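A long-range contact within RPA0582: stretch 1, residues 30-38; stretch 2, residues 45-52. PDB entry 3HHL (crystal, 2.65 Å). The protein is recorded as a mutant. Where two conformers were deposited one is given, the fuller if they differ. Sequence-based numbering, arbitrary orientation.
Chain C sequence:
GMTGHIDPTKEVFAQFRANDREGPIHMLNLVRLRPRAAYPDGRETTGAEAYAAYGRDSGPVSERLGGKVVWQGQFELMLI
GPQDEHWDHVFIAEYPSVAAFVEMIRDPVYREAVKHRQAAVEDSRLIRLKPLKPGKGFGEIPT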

# COMPACT_ATOMS: atom_id res chain seq x y z
N LEU C 30 -3.45 -2.96 -4.24
CA LEU C 30 -3.41 -4.11 -3.34
C LEU C 30 -4.47 -5.08 -3.85
O LEU C 30 -5.66 -4.76 -3.84
CB LEU C 30 -3.67 -3.71 -1.90
CG LEU C 30 -2.89 -2.48 -1.40
CD1 LEU C 30 -3.38 -2.09 -0.03
CD2 LEU C 30 -1.35 -2.66 -1.39
N VAL C 31 -4.08 -6.26 -4.34
CA VAL C 31 -5.09 -7.15 -4.92
C VAL C 31 -5.16 -8.51 -4.26
O VAL C 31 -4.13 -9.21 -4.12
CB VAL C 31 -4.84 -7.40 -6.43
CG1 VAL C 31 -6.02 -8.19 -6.99
CG2 VAL C 31 -4.63 -6.08 -7.17
N ARG C 32 -6.37 -8.91 -3.86
CA ARG C 32 -6.57 -10.22 -3.29
C ARG C 32 -7.43 -11.04 -4.25
O ARG C 32 -8.55 -10.65 -4.55
CB ARG C 32 -7.25 -10.12 -1.94
CG ARG C 32 -7.34 -11.46 -1.21
CD ARG C 32 -7.85 -11.27 0.21
NE ARG C 32 -8.32 -12.51 0.81
CZ ARG C 32 -8.43 -12.71 2.12
NH1 ARG C 32 -8.07 -11.75 2.97
NH2 ARG C 32 -8.88 -13.86 2.58
N LEU C 33 -6.89 -12.15 -4.72
CA LEU C 33 -7.54 -12.95 -5.74
C LEU C 33 -8.47 -14.03 -5.18
O LEU C 33 -8.22 -14.61 -4.13
CB LEU C 33 -6.48 -13.60 -6.62
CG LEU C 33 -5.58 -12.67 -7.45
CD1 LEU C 33 -4.50 -13.49 -8.13
CD2 LEU C 33 -6.40 -11.90 -8.46
N ARG C 34 -9.54 -14.31 -5.92
CA ARG C 34 -10.39 -15.46 -5.62
C ARG C 34 -9.66 -16.75 -5.90
O ARG C 34 -8.91 -16.84 -6.88
CB ARG C 34 -11.61 -15.48 -6.51
CG ARG C 34 -12.64 -14.46 -6.22
CD ARG C 34 -13.80 -14.59 -7.18
NE ARG C 34 -14.57 -13.37 -7.14
CZ ARG C 34 -15.46 -13.06 -6.20
NH1 ARG C 34 -15.72 -13.94 -5.22
NH2 ARG C 34 -16.08 -11.88 -6.24
N PRO C 35 -9.87 -17.76 -5.07
CA PRO C 35 -9.38 -19.10 -5.42
C PRO C 35 -9.95 -19.51 -6.76
O PRO C 35 -9.20 -19.88 -7.68
CB PRO C 35 -9.92 -20.00 -4.31
CG PRO C 35 -10.19 -19.09 -3.18
CD PRO C 35 -10.42 -17.69 -3.72
N ARG C 36 -11.28 -19.43 -6.87
CA ARG C 36 -11.98 -19.74 -8.12
C ARG C 36 -12.53 -18.44 -8.75
O ARG C 36 -13.21 -17.67 -8.08
CB ARG C 36 -13.07 -20.83 -7.91
N ALA C 37 -12.20 -18.21 -10.02
CA ALA C 37 -12.68 -17.04 -10.75
C ALA C 37 -14.21 -17.07 -10.93
O ALA C 37 -14.77 -18.11 -11.25
CB ALA C 37 -11.98 -16.94 -12.11
N ALA C 38 -14.86 -15.92 -10.74
CA ALA C 38 -16.32 -15.77 -10.89
C ALA C 38 -16.72 -15.05 -12.18
O ALA C 38 -17.06 -13.86 -12.17
CB ALA C 38 -16.91 -15.03 -9.67
N THR C 45 -11.86 -21.47 -13.84
CA THR C 45 -10.42 -21.16 -13.84
C THR C 45 -10.06 -20.57 -12.49
O THR C 45 -10.93 -20.19 -11.73
CB THR C 45 -9.97 -20.17 -14.95
OG1 THR C 45 -10.07 -18.84 -14.46
CG2 THR C 45 -10.81 -20.26 -16.22
N THR C 46 -8.78 -20.49 -12.18
CA THR C 46 -8.37 -19.87 -10.92
C THR C 46 -8.39 -18.33 -11.03
O THR C 46 -8.36 -17.77 -12.12
CB THR C 46 -6.97 -20.35 -10.48
OG1 THR C 46 -5.98 -19.88 -11.39
CG2 THR C 46 -6.93 -21.87 -10.40
N GLY C 47 -8.47 -17.63 -9.91
CA GLY C 47 -8.33 -16.18 -9.92
C GLY C 47 -7.02 -15.72 -10.54
O GLY C 47 -7.01 -14.76 -11.27
N ALA C 48 -5.92 -16.42 -10.26
CA ALA C 48 -4.61 -16.16 -10.88
C ALA C 48 -4.68 -16.25 -12.39
O ALA C 48 -4.21 -15.35 -13.10
CB ALA C 48 -3.56 -17.12 -10.36
N GLU C 49 -5.28 -17.31 -12.89
CA GLU C 49 -5.39 -17.45 -14.33
C GLU C 49 -6.16 -16.27 -14.95
O GLU C 49 -5.75 -15.73 -15.98
CB GLU C 49 -6.01 -18.81 -14.68
CG GLU C 49 -5.05 -19.98 -14.39
CD GLU C 49 -5.67 -21.39 -14.60
OE1 GLU C 49 -6.91 -21.57 -14.47
OE2 GLU C 49 -4.89 -22.33 -14.90
N ALA C 50 -7.27 -15.86 -14.33
CA ALA C 50 -8.09 -14.78 -14.87
C ALA C 50 -7.38 -13.43 -14.74
O ALA C 50 -7.43 -12.62 -15.63
CB ALA C 50 -9.47 -14.73 -14.17
N TYR C 51 -6.70 -13.21 -13.62
CA TYR C 51 -5.92 -12.01 -13.44
C TYR C 51 -4.77 -11.92 -14.45
O TYR C 51 -4.46 -10.86 -14.93
CB TYR C 51 -5.40 -11.86 -12.01
CG TYR C 51 -4.93 -10.45 -11.72
CD1 TYR C 51 -3.59 -10.11 -11.77
CD2 TYR C 51 -5.83 -9.44 -11.45
CE1 TYR C 51 -3.17 -8.80 -11.53
CE2 TYR C 51 -5.42 -8.15 -11.20
CZ TYR C 51 -4.10 -7.83 -11.24
OH TYR C 51 -3.71 -6.52 -11.00
N ALA C 52 -4.16 -13.06 -14.76
CA ALA C 52 -3.15 -13.14 -15.82
C ALA C 52 -3.76 -12.67 -17.13
O ALA C 52 -3.21 -11.80 -17.81
CB ALA C 52 -2.63 -14.58 -15.96
O HOH W 1 -6.14 -17.68 -7.12

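The polar part of this contact is carried by main chain. The shortest bond runs from A37 N to T45 O, 2.9 Å and nearly straight at 163°. Two residues along, G47 N donates to P35 O at 3.3 Å, with an angle of 156°. Together these bonds frame a single bridge between R36 and T46, whose CA atoms lie 4.6 Å apart. G47 N also leans toward R34 O, 3.2 Å away, but at 121° this second bond is weak. Two CA-H...O contacts tighten the same corner: G47 CA to R34 O at 3.2 Å and T46 CA to P35 O at 3.3 Å. The CA-to-CB bonds of P35 and R36 point away, and R36 is modelled no further than CB.

Glycine suits position 47 for a reason the coordinates make plain. A CB there would point toward the first stretch and fall 2.1 Å from R34 O, a clash, and 3.4 Å from L33 CB, which is tight. Without one, the start of the helix can press against the R34 carbonyl. One water extends the junction, donating to R34 O at 2.9 Å and weakly accepting from A48 N at 3.4 Å.

T46 caps the helix that begins at G47. Its OG1 accepts from E49 N at 3.1 Å, and T46 N returns the favour by donating to E49 OE1, also at 3.1 Å. This reciprocal pair satisfies polar groups at the first turn, while the CA-to-CB bond of T46 points away overall, though CB touches the first stretch. T45 OG1 donates to T46 O at 3.1 Å, and the same hydroxyl oxygen lies 3.6 Å from A37 CB.

Beyond the bridge, the packing is apolar. The strand, running at 132° to the helix, sends V31 and L33 toward it, while R32 between them lies out of reach, the alternation expected of an extended chain. L33, in an m,t rotamer, lays its branched end on the helix: CD2 lies 3.7 Å from Y51 CB, and CD1 3.8 Å from A48 CA. A48 CB lies 4.4 Å from L33 CD1. Y51, one turn after G47, takes chi1 t and reaches back along the strand, its CE2 4.3 Å from V31 CG1 and its OH 4.0 Å from V31 CG2. Nearer the bridge, A37 CB meets A50 CB at 3.9 Å, a close fit between two methyls. The whole contact buries 396 Å², with L33 and A37 the most covered residues.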